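Local atomic coordinates of phosphoheptose isomerase (Neisseria gonorrhoeae, PDB entry 5I01), a protein that is the first enzyme of glycero-manno-heptose biosynthesis, a zinc-binding isomerase thought to convert sedoheptulose 7-phosphate into D-glycero-D-manno-heptose 7-phosphate. Residues Leu40-Asn45 / Gly115-Gly120; Gln107-Gly112 / Val134-Glu139; Ile121-Asn126 / Glu178-Leu183; Ile145-Arg150 / Leu182-Met187. The protein carries 1 engineered substitution. One frame throughout, in Å; residues are numbered along the deposited sequence.

Contact 1: Leu40-Asn45 / Gly115-Gly120; sequences LQCLMN and GDVLVG
Cys42 holds SG anti to its own backbone N (chi1 160°), and Val117 has CG1 anti to its N (chi1 167°), which leaves CG2 beside the N and facing the thiol; the two settings bring a helix thiol and a strand methyl to the same spot. Cys42 is the one residue of 40-45 that reaches across. Its CB leans on the CG2 branch of Val117 at 3.8 Å, while its SG passes CG2 at 4.0 Å and runs on past the start of the strand, lying 3.9 Å from Asp116 CA and 3.6 Å from Gly115 O. The sulfur thus rests on main chain, where Gly115, with phi at 90°, turns into the strand. The backbones come near enough for this, Cys42 CA standing 6.0 Å from Asp116 CA. Asp116 starts its side chain away from the helix, and OD2 is taken by the backbone N of Arg113 and by a salt bridge with Lys48. Val117 also packs on Ile49 and Ile145 of the two flanking strands, whereas the next residue, Leu118, meets Ala133 and Ala137 of helix 128-139 on the other face of the sheet. Helix 29-44 therefore covers one side of the parallel sheet in the layered alpha/beta/alpha sandwich of the SIS domain, and its last turn closes over the beginning of the central strand 117-122. The touch of Cys42 CB on Val117 CG2 is one of dispersion between apolar groups, while the sulfur lies against main-chain atoms and the carboxylate nearby is engaged with other partners.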
# COMPACT_ATOMS: atom_id res chain seq x y z
N LEU A 40 -4.46 -19.75 17.46
CA LEU A 40 -4.96 -21.08 17.05
C LEU A 40 -6.42 -21.32 17.42
O LEU A 40 -7.17 -21.89 16.64
CB LEU A 40 -4.13 -22.19 17.67
CG LEU A 40 -2.73 -22.38 17.10
CD1 LEU A 40 -1.84 -23.09 18.13
CD2 LEU A 40 -2.77 -23.13 15.77
N GLN A 41 -6.79 -20.93 18.64
CA GLN A 41 -8.18 -21.00 19.12
C GLN A 41 -9.11 -20.15 18.25
O GLN A 41 -10.19 -20.60 17.85
CB GLN A 41 -8.24 -20.54 20.58
CG GLN A 41 -9.61 -20.58 21.26
CD GLN A 41 -9.64 -19.79 22.57
OE1 GLN A 41 -9.30 -18.59 22.61
NE2 GLN A 41 -10.07 -20.44 23.65
N CYS A 42 -8.68 -18.92 17.98
CA CYS A 42 -9.45 -17.98 17.15
C CYS A 42 -9.66 -18.49 15.73
O CYS A 42 -10.77 -18.46 15.22
CB CYS A 42 -8.76 -16.61 17.13
SG CYS A 42 -9.23 -15.54 15.75
N LEU A 43 -8.58 -18.94 15.10
CA LEU A 43 -8.62 -19.47 13.72
C LEU A 43 -9.48 -20.71 13.59
O LEU A 43 -10.28 -20.81 12.67
CB LEU A 43 -7.20 -19.79 13.22
CG LEU A 43 -6.28 -18.60 12.94
CD1 LEU A 43 -4.83 -19.07 12.82
CD2 LEU A 43 -6.70 -17.84 11.70
N MET A 44 -9.31 -21.66 14.51
CA MET A 44 -10.12 -22.89 14.53
C MET A 44 -11.62 -22.67 14.81
O MET A 44 -12.44 -23.51 14.45
CB MET A 44 -9.54 -23.92 15.51
CG MET A 44 -8.29 -24.62 14.97
SD MET A 44 -7.26 -25.31 16.27
CE MET A 44 -6.70 -26.82 15.48
N ASN A 45 -11.98 -21.54 15.44
CA ASN A 45 -13.39 -21.13 15.58
C ASN A 45 -13.81 -20.14 14.47
O ASN A 45 -14.58 -19.22 14.71
CB ASN A 45 -13.64 -20.51 16.97
CG ASN A 45 -13.33 -21.47 18.12
OD1 ASN A 45 -12.57 -22.43 17.97
ND2 ASN A 45 -13.93 -21.21 19.28
N GLY A 115 -14.66 -12.81 19.16
CA GLY A 115 -13.72 -13.93 19.02
C GLY A 115 -12.49 -13.69 18.16
O GLY A 115 -11.55 -14.48 18.25
N ASP A 116 -12.48 -12.63 17.33
CA ASP A 116 -11.31 -12.27 16.50
C ASP A 116 -10.17 -11.78 17.38
O ASP A 116 -10.32 -11.62 18.60
CB ASP A 116 -11.65 -11.17 15.48
CG ASP A 116 -12.55 -11.65 14.35
OD1 ASP A 116 -12.61 -12.87 14.09
OD2 ASP A 116 -13.19 -10.78 13.71
N VAL A 117 -9.01 -11.56 16.77
CA VAL A 117 -7.82 -11.17 17.50
C VAL A 117 -7.18 -9.94 16.86
O VAL A 117 -6.98 -9.91 15.66
CB VAL A 117 -6.83 -12.34 17.59
CG1 VAL A 117 -5.45 -11.88 18.06
CG2 VAL A 117 -7.38 -13.40 18.53
N LEU A 118 -6.91 -8.93 17.68
CA LEU A 118 -6.15 -7.77 17.29
C LEU A 118 -4.73 -7.94 17.81
O LEU A 118 -4.52 -8.15 19.01
CB LEU A 118 -6.74 -6.50 17.88
CG LEU A 118 -6.00 -5.17 17.63
CD1 LEU A 118 -5.91 -4.88 16.15
CD2 LEU A 118 -6.66 -4.01 18.35
N VAL A 119 -3.77 -7.84 16.89
CA VAL A 119 -2.37 -7.76 17.22
C VAL A 119 -1.96 -6.33 17.06
O VAL A 119 -1.81 -5.86 15.94
CB VAL A 119 -1.51 -8.67 16.32
CG1 VAL A 119 -0.03 -8.50 16.62
CG2 VAL A 119 -1.94 -10.13 16.49
N GLY A 120 -1.78 -5.62 18.17
CA GLY A 120 -1.38 -4.21 18.14
C GLY A 120 0.11 -4.12 18.37
O GLY A 120 0.60 -4.65 19.36

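Contact 2: Gln107-Gly112 / Val134-Glu139; sequences QVRALG and VKAAHE
Ala136 is the first residue of 134-139 to touch the neighbouring helix, and its CB takes two partners. Val108 brings CG1 to 4.0 Å from it, and Arg109 brings NH1 of its guanidinium to 3.8 Å from the same methyl, in an oblique approach. The arginine gets there by a bend in mid-chain (chi3 -74°), which carries its end over toward the second helix. At Ala137 the same Val108 branch continues onto the main chain, with CG1 3.9 Å from Ala137 N and a looser 4.4 Å from Ala137 CB. Glu139, whose CB faces the first helix, keeps OE1 4.6 Å from Arg109 NH1, so any attraction is at a distance; Arg109 NE makes its salt bridge with Glu78 of the second subunit. Just past the segment, Arg140 sends NH1 back to the carbonyl oxygens of Arg109 and Gly112, tying the end of the first helix to the second. The short axes run nearly alongside, 9.2 Å apart at 25°, with alanine and valine methyls filling the interface. This is the side-by-side helix layer on one face of a parallel sheet, with helix 128-139 forming the beta-alpha-beta crossover between strands 117-122 and 143-149 of the SIS domain.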
# COMPACT_ATOMS: atom_id res chain seq x y z
N GLN A 107 -11.28 0.80 11.29
CA GLN A 107 -11.20 -0.46 10.55
C GLN A 107 -11.54 -1.68 11.43
O GLN A 107 -12.08 -2.68 10.93
CB GLN A 107 -9.83 -0.63 9.92
CG GLN A 107 -9.53 0.40 8.84
CD GLN A 107 -8.17 0.20 8.23
OE1 GLN A 107 -7.96 -0.71 7.42
NE2 GLN A 107 -7.21 1.04 8.63
N VAL A 108 -11.23 -1.60 12.73
CA VAL A 108 -11.59 -2.65 13.69
C VAL A 108 -13.11 -2.70 13.83
O VAL A 108 -13.68 -3.78 13.79
CB VAL A 108 -10.91 -2.45 15.06
CG1 VAL A 108 -11.43 -3.45 16.08
CG2 VAL A 108 -9.39 -2.59 14.94
N ARG A 109 -13.75 -1.54 13.98
CA ARG A 109 -15.22 -1.45 13.98
C ARG A 109 -15.87 -1.95 12.67
O ARG A 109 -16.94 -2.52 12.72
CB ARG A 109 -15.71 -0.03 14.33
CG ARG A 109 -15.73 0.27 15.82
CD ARG A 109 -16.52 1.52 16.17
NE ARG A 109 -15.80 2.75 15.81
CZ ARG A 109 -14.80 3.31 16.50
NH1 ARG A 109 -14.34 2.76 17.64
NH2 ARG A 109 -14.23 4.43 16.05
N ALA A 110 -15.22 -1.73 11.53
CA ALA A 110 -15.69 -2.30 10.25
C ALA A 110 -15.58 -3.83 10.20
O ALA A 110 -16.58 -4.53 10.02
CB ALA A 110 -14.93 -1.70 9.08
N LEU A 111 -14.35 -4.33 10.36
CA LEU A 111 -14.03 -5.74 10.10
C LEU A 111 -14.21 -6.69 11.28
O LEU A 111 -14.54 -7.85 11.08
CB LEU A 111 -12.60 -5.86 9.58
CG LEU A 111 -12.26 -5.04 8.33
CD1 LEU A 111 -10.83 -5.30 7.90
CD2 LEU A 111 -13.21 -5.33 7.18
N GLY A 112 -13.97 -6.21 12.50
CA GLY A 112 -13.90 -7.07 13.68
C GLY A 112 -15.21 -7.72 14.07
O GLY A 112 -16.29 -7.17 13.83
N VAL A 134 -7.21 -0.81 20.52
CA VAL A 134 -7.42 -1.72 21.65
C VAL A 134 -8.82 -1.53 22.28
O VAL A 134 -9.53 -2.51 22.55
CB VAL A 134 -6.31 -1.56 22.72
CG1 VAL A 134 -6.64 -2.33 24.00
CG2 VAL A 134 -4.97 -2.04 22.16
N LYS A 135 -9.21 -0.27 22.49
CA LYS A 135 -10.57 0.02 22.96
C LYS A 135 -11.62 -0.61 22.06
O LYS A 135 -12.47 -1.37 22.53
CB LYS A 135 -10.80 1.54 23.10
CG LYS A 135 -10.19 2.12 24.36
CD LYS A 135 -10.05 3.64 24.27
CE LYS A 135 -9.33 4.22 25.49
NZ LYS A 135 -8.69 5.52 25.17
N ALA A 136 -11.54 -0.34 20.76
CA ALA A 136 -12.52 -0.86 19.80
C ALA A 136 -12.57 -2.38 19.79
O ALA A 136 -13.66 -2.95 19.67
CB ALA A 136 -12.23 -0.34 18.41
N ALA A 137 -11.41 -3.02 19.91
CA ALA A 137 -11.32 -4.47 20.01
C ALA A 137 -12.00 -4.98 21.28
O ALA A 137 -12.70 -6.01 21.26
CB ALA A 137 -9.87 -4.92 19.96
N HIS A 138 -11.79 -4.28 22.40
CA HIS A 138 -12.47 -4.66 23.64
C HIS A 138 -13.98 -4.51 23.52
O HIS A 138 -14.71 -5.46 23.82
CB HIS A 138 -11.90 -3.91 24.86
CG HIS A 138 -10.59 -4.46 25.34
ND1 HIS A 138 -9.66 -3.69 26.01
CD2 HIS A 138 -10.05 -5.70 25.25
CE1 HIS A 138 -8.61 -4.43 26.31
NE2 HIS A 138 -8.82 -5.65 25.86
N GLU A 139 -14.45 -3.36 23.03
CA GLU A 139 -15.89 -3.13 22.77
C GLU A 139 -16.52 -4.17 21.82
O GLU A 139 -17.70 -4.48 21.97
CB GLU A 139 -16.13 -1.69 22.26
CG GLU A 139 -16.07 -0.64 23.38
CD GLU A 139 -15.70 0.79 22.92
OE1 GLU A 139 -15.15 0.98 21.81
OE2 GLU A 139 -15.95 1.74 23.71

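Contact 3: Ile121-Asn126 / Glu178-Leu183; sequences ISTSGN and ENHILL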
# COMPACT_ATOMS: atom_id res chain seq x y z
N ILE A 121 0.83 -3.45 17.47
CA ILE A 121 2.28 -3.37 17.55
C ILE A 121 2.68 -1.92 17.80
O ILE A 121 2.22 -1.02 17.10
CB ILE A 121 2.98 -3.91 16.29
CG1 ILE A 121 2.42 -5.29 15.91
CG2 ILE A 121 4.49 -4.03 16.51
CD1 ILE A 121 2.82 -5.79 14.55
N SER A 122 3.53 -1.72 18.82
CA SER A 122 3.91 -0.40 19.29
C SER A 122 5.20 -0.47 20.12
O SER A 122 5.21 -1.03 21.22
CB SER A 122 2.78 0.16 20.15
OG SER A 122 3.13 1.41 20.73
N THR A 123 6.28 0.12 19.61
CA THR A 123 7.57 -0.00 20.28
C THR A 123 7.66 0.67 21.64
O THR A 123 8.46 0.24 22.44
CB THR A 123 8.72 0.49 19.40
OG1 THR A 123 8.51 1.87 19.05
CG2 THR A 123 8.82 -0.36 18.13
N SER A 124 6.85 1.71 21.90
CA SER A 124 6.77 2.33 23.24
C SER A 124 5.56 1.91 24.10
O SER A 124 5.55 2.14 25.31
CB SER A 124 6.76 3.86 23.11
OG SER A 124 5.63 4.30 22.36
N GLY A 125 4.54 1.31 23.49
CA GLY A 125 3.28 1.02 24.17
C GLY A 125 2.39 2.24 24.36
O GLY A 125 1.39 2.15 25.07
N ASN A 126 2.73 3.37 23.73
CA ASN A 126 2.02 4.65 23.90
C ASN A 126 1.42 5.21 22.60
O ASN A 126 0.89 6.32 22.60
CB ASN A 126 2.97 5.69 24.51
CG ASN A 126 3.46 5.31 25.90
OD1 ASN A 126 2.70 4.86 26.76
ND2 ASN A 126 4.75 5.48 26.12
N GLU A 178 13.36 -5.48 15.93
CA GLU A 178 14.08 -6.71 15.57
C GLU A 178 13.63 -7.92 16.38
O GLU A 178 13.56 -9.03 15.83
CB GLU A 178 15.58 -6.51 15.72
CG GLU A 178 16.15 -5.53 14.71
CD GLU A 178 17.49 -4.93 15.13
OE1 GLU A 178 18.12 -5.45 16.08
OE2 GLU A 178 17.90 -3.91 14.50
N ASN A 179 13.36 -7.72 17.67
CA ASN A 179 12.76 -8.75 18.52
C ASN A 179 11.29 -9.03 18.12
O ASN A 179 10.84 -10.17 18.17
CB ASN A 179 12.85 -8.38 20.02
CG ASN A 179 14.23 -8.59 20.59
OD1 ASN A 179 14.45 -9.46 21.43
ND2 ASN A 179 15.18 -7.80 20.12
N HIS A 180 10.55 -8.00 17.75
CA HIS A 180 9.17 -8.17 17.31
C HIS A 180 9.03 -9.13 16.12
O HIS A 180 8.13 -9.98 16.11
CB HIS A 180 8.52 -6.82 16.97
CG HIS A 180 8.08 -6.03 18.16
ND1 HIS A 180 7.65 -4.72 18.06
CD2 HIS A 180 7.99 -6.35 19.47
CE1 HIS A 180 7.32 -4.28 19.26
NE2 HIS A 180 7.52 -5.25 20.13
N ILE A 181 9.91 -9.00 15.13
CA ILE A 181 9.82 -9.84 13.94
C ILE A 181 10.22 -11.28 14.25
O ILE A 181 9.63 -12.20 13.69
CB ILE A 181 10.59 -9.25 12.72
CG1 ILE A 181 10.13 -9.91 11.43
CG2 ILE A 181 12.10 -9.37 12.85
CD1 ILE A 181 8.68 -9.60 11.09
N LEU A 182 11.19 -11.47 15.14
CA LEU A 182 11.50 -12.80 15.67
C LEU A 182 10.26 -13.40 16.32
O LEU A 182 9.90 -14.54 16.01
CB LEU A 182 12.68 -12.73 16.67
CG LEU A 182 12.95 -13.98 17.52
CD1 LEU A 182 13.18 -15.21 16.65
CD2 LEU A 182 14.14 -13.77 18.45
N LEU A 183 9.62 -12.64 17.22
CA LEU A 183 8.41 -13.09 17.91
C LEU A 183 7.31 -13.52 16.93
O LEU A 183 6.71 -14.58 17.10
CB LEU A 183 7.87 -12.01 18.87
CG LEU A 183 8.68 -11.75 20.14
CD1 LEU A 183 8.10 -10.57 20.91
CD2 LEU A 183 8.69 -12.97 21.04
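Ile121 and His180 form the close part of this contact, their side chains sliding past each other in opposite directions. The isoleucine CG2, anti to its backbone N, is the branch that touches: it meets the imidazole obliquely, 3.6 Å from His180 ND1 and 4.0 Å from His180 CE1. The ring is anchored at its far end, where His180 NE2 is hydrogen-bonded to Thr148 O of the adjoining strand, which should limit its rotation. Ser122 O lies near the ring plane, at the edge, 4.3 Å from His180 CE1. This is the region of the C-terminal end of strand 117-122, where SIS domains typically bind their sugar phosphates; Ser122, Thr123 and Ser124 are predicted to bind substrate. The packing slackens along this turn. Thr123 offers only its CG2, obliquely and at 4.3 Å from His180 CE1, and is partly exposed, as is Ser124. Ser122 turns its side chain away from the helix, and its OG is hydrogen-bonded to the hydroxyl of Ser127 and weakly approached by Gly125 N at 3.1 Å. On this looser side the side chain of Thr123 also touches Gln177 and comes within about 7 Å of a bound zinc ion, a different one from that held by His185 of the same chain.

Contact 4: Ile145-Arg150 / Leu182-Met187; sequences IALTGR and LLIHAM. With ZN (zinc ion), chain E.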
# COMPACT_ATOMS: atom_id res chain seq x y z
N ILE A 145 -3.44 -9.10 21.43
CA ILE A 145 -2.04 -9.47 21.61
C ILE A 145 -1.22 -8.22 21.33
O ILE A 145 -1.18 -7.74 20.20
CB ILE A 145 -1.60 -10.62 20.68
CG1 ILE A 145 -2.40 -11.89 20.99
CG2 ILE A 145 -0.09 -10.90 20.80
CD1 ILE A 145 -2.32 -12.95 19.92
N ALA A 146 -0.60 -7.68 22.38
CA ALA A 146 0.18 -6.46 22.26
C ALA A 146 1.65 -6.82 22.09
O ALA A 146 2.19 -7.58 22.89
CB ALA A 146 -0.01 -5.61 23.51
N LEU A 147 2.27 -6.28 21.04
CA LEU A 147 3.71 -6.32 20.88
C LEU A 147 4.24 -4.94 21.24
O LEU A 147 4.08 -3.99 20.46
CB LEU A 147 4.10 -6.73 19.45
CG LEU A 147 4.06 -8.25 19.19
CD1 LEU A 147 2.63 -8.77 19.29
CD2 LEU A 147 4.64 -8.61 17.84
N THR A 148 4.84 -4.82 22.43
CA THR A 148 5.35 -3.54 22.96
C THR A 148 6.84 -3.58 23.28
O THR A 148 7.47 -4.63 23.19
CB THR A 148 4.60 -3.10 24.23
OG1 THR A 148 4.94 -3.97 25.32
CG2 THR A 148 3.08 -3.12 24.02
N GLY A 149 7.39 -2.42 23.64
CA GLY A 149 8.78 -2.30 24.10
C GLY A 149 8.86 -1.43 25.33
O GLY A 149 7.86 -0.89 25.78
N ARG A 150 10.07 -1.28 25.86
CA ARG A 150 10.34 -0.48 27.08
C ARG A 150 9.57 -1.05 28.30
O ARG A 150 9.78 -2.22 28.64
CB ARG A 150 10.12 1.02 26.82
CG ARG A 150 11.07 1.56 25.77
CD ARG A 150 10.64 2.89 25.16
NE ARG A 150 11.44 3.18 23.96
CZ ARG A 150 11.43 4.32 23.27
NH1 ARG A 150 10.66 5.34 23.65
NH2 ARG A 150 12.21 4.45 22.20
N LEU A 182 11.19 -11.47 15.14
CA LEU A 182 11.50 -12.80 15.67
C LEU A 182 10.26 -13.40 16.32
O LEU A 182 9.90 -14.54 16.01
CB LEU A 182 12.68 -12.73 16.67
CG LEU A 182 12.95 -13.98 17.52
CD1 LEU A 182 13.18 -15.21 16.65
CD2 LEU A 182 14.14 -13.77 18.45
N LEU A 183 9.62 -12.64 17.22
CA LEU A 183 8.41 -13.09 17.91
C LEU A 183 7.31 -13.52 16.93
O LEU A 183 6.71 -14.58 17.10
CB LEU A 183 7.87 -12.01 18.87
CG LEU A 183 8.68 -11.75 20.14
CD1 LEU A 183 8.10 -10.57 20.91
CD2 LEU A 183 8.69 -12.97 21.04
N ILE A 184 7.06 -12.70 15.92
CA ILE A 184 6.10 -13.02 14.86
C ILE A 184 6.43 -14.34 14.17
O ILE A 184 5.54 -15.17 13.98
CB ILE A 184 6.01 -11.87 13.82
CG1 ILE A 184 5.18 -10.73 14.43
CG2 ILE A 184 5.43 -12.34 12.49
CD1 ILE A 184 5.25 -9.42 13.69
N HIS A 185 7.69 -14.52 13.80
CA HIS A 185 8.15 -15.75 13.14
C HIS A 185 7.95 -16.98 13.99
O HIS A 185 7.52 -18.01 13.49
CB HIS A 185 9.62 -15.63 12.71
CG HIS A 185 9.81 -14.82 11.47
ND1 HIS A 185 10.98 -14.15 11.19
CD2 HIS A 185 8.97 -14.56 10.44
CE1 HIS A 185 10.86 -13.53 10.03
NE2 HIS A 185 9.65 -13.76 9.55
N ALA A 186 8.26 -16.87 15.28
CA ALA A 186 8.07 -17.95 16.24
C ALA A 186 6.58 -18.30 16.42
O ALA A 186 6.25 -19.47 16.58
CB ALA A 186 8.70 -17.58 17.57
N MET A 187 5.71 -17.29 16.40
CA MET A 187 4.25 -17.49 16.47
C MET A 187 3.69 -18.19 15.22
O MET A 187 2.92 -19.14 15.35
CB MET A 187 3.51 -16.15 16.69
CG MET A 187 3.60 -15.60 18.11
SD MET A 187 2.56 -14.15 18.46
CE MET A 187 3.27 -12.84 17.45
ZN ZN E . 9.06 -13.59 7.42
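Leu147 and Ile184 cross at about a right angle, the leucine reaching from the strand and the isoleucine lying over the flank of the helix. The touching atoms are Leu147 CD2 and Ile184 CG1, 4.1 Å apart. Ile184 does not start out straight toward the strand; placing CG1 anti to the carbonyl carbon and beside the backbone N (chi1 -77°) swings that branch inward. From the next turn Met187 points its side chain to the strand, and a bend at its thioether (chi3 -67°) brings CE to 4.5 Å from the same Leu147 CD2. One methyl is thus gripped lightly by two helix residues. Helix 173-193 covers the same face of the parallel SIS-domain sheet as helix 29-44, whose Ala35 and Met39 also touch Met187. The helix has a second use. The His185 ring leaves it on the side away from the strand, toward the third subunit, and binds zinc through NE2 at 2.2 Å; its CD2 and CE1 are each 3.2 Å from the metal, so the ion sits evenly off the nitrogen. His63 and Glu67 of the same chain and Gln177 of the third subunit also bind this ion, with the rings of His63 and His185 inclined at about 65°. His185 ND1 is held by Glu178 OE2 of that third subunit, a second-shell hydrogen bond that probably steadies the imidazole.

In the fold
Strand 117-122 runs through the set: its beginning carries contact 1 and its end contact 3, 19 Å apart between centres. Contact 2 lies on the other face of the sheet, joined to contact 1 where Leu118 CD2 meets Ala137 CB at 3.7 Å. Contacts 3 and 4 are closest, with centres 6 Å apart, sharing Leu182 and Leu183 of helix 173-193, and stitched by a probable hydrogen bond from Ser122 N to Leu147 O (2.9 Å). Contact 4 joins contact 1 through neighbouring strands, Leu118 O to Ile145 N at 2.8 Å. The predicted substrate loop of contact 3 lies near one zinc ion while His185 of contact 4 binds another; contacts 1 and 2 lie away from both.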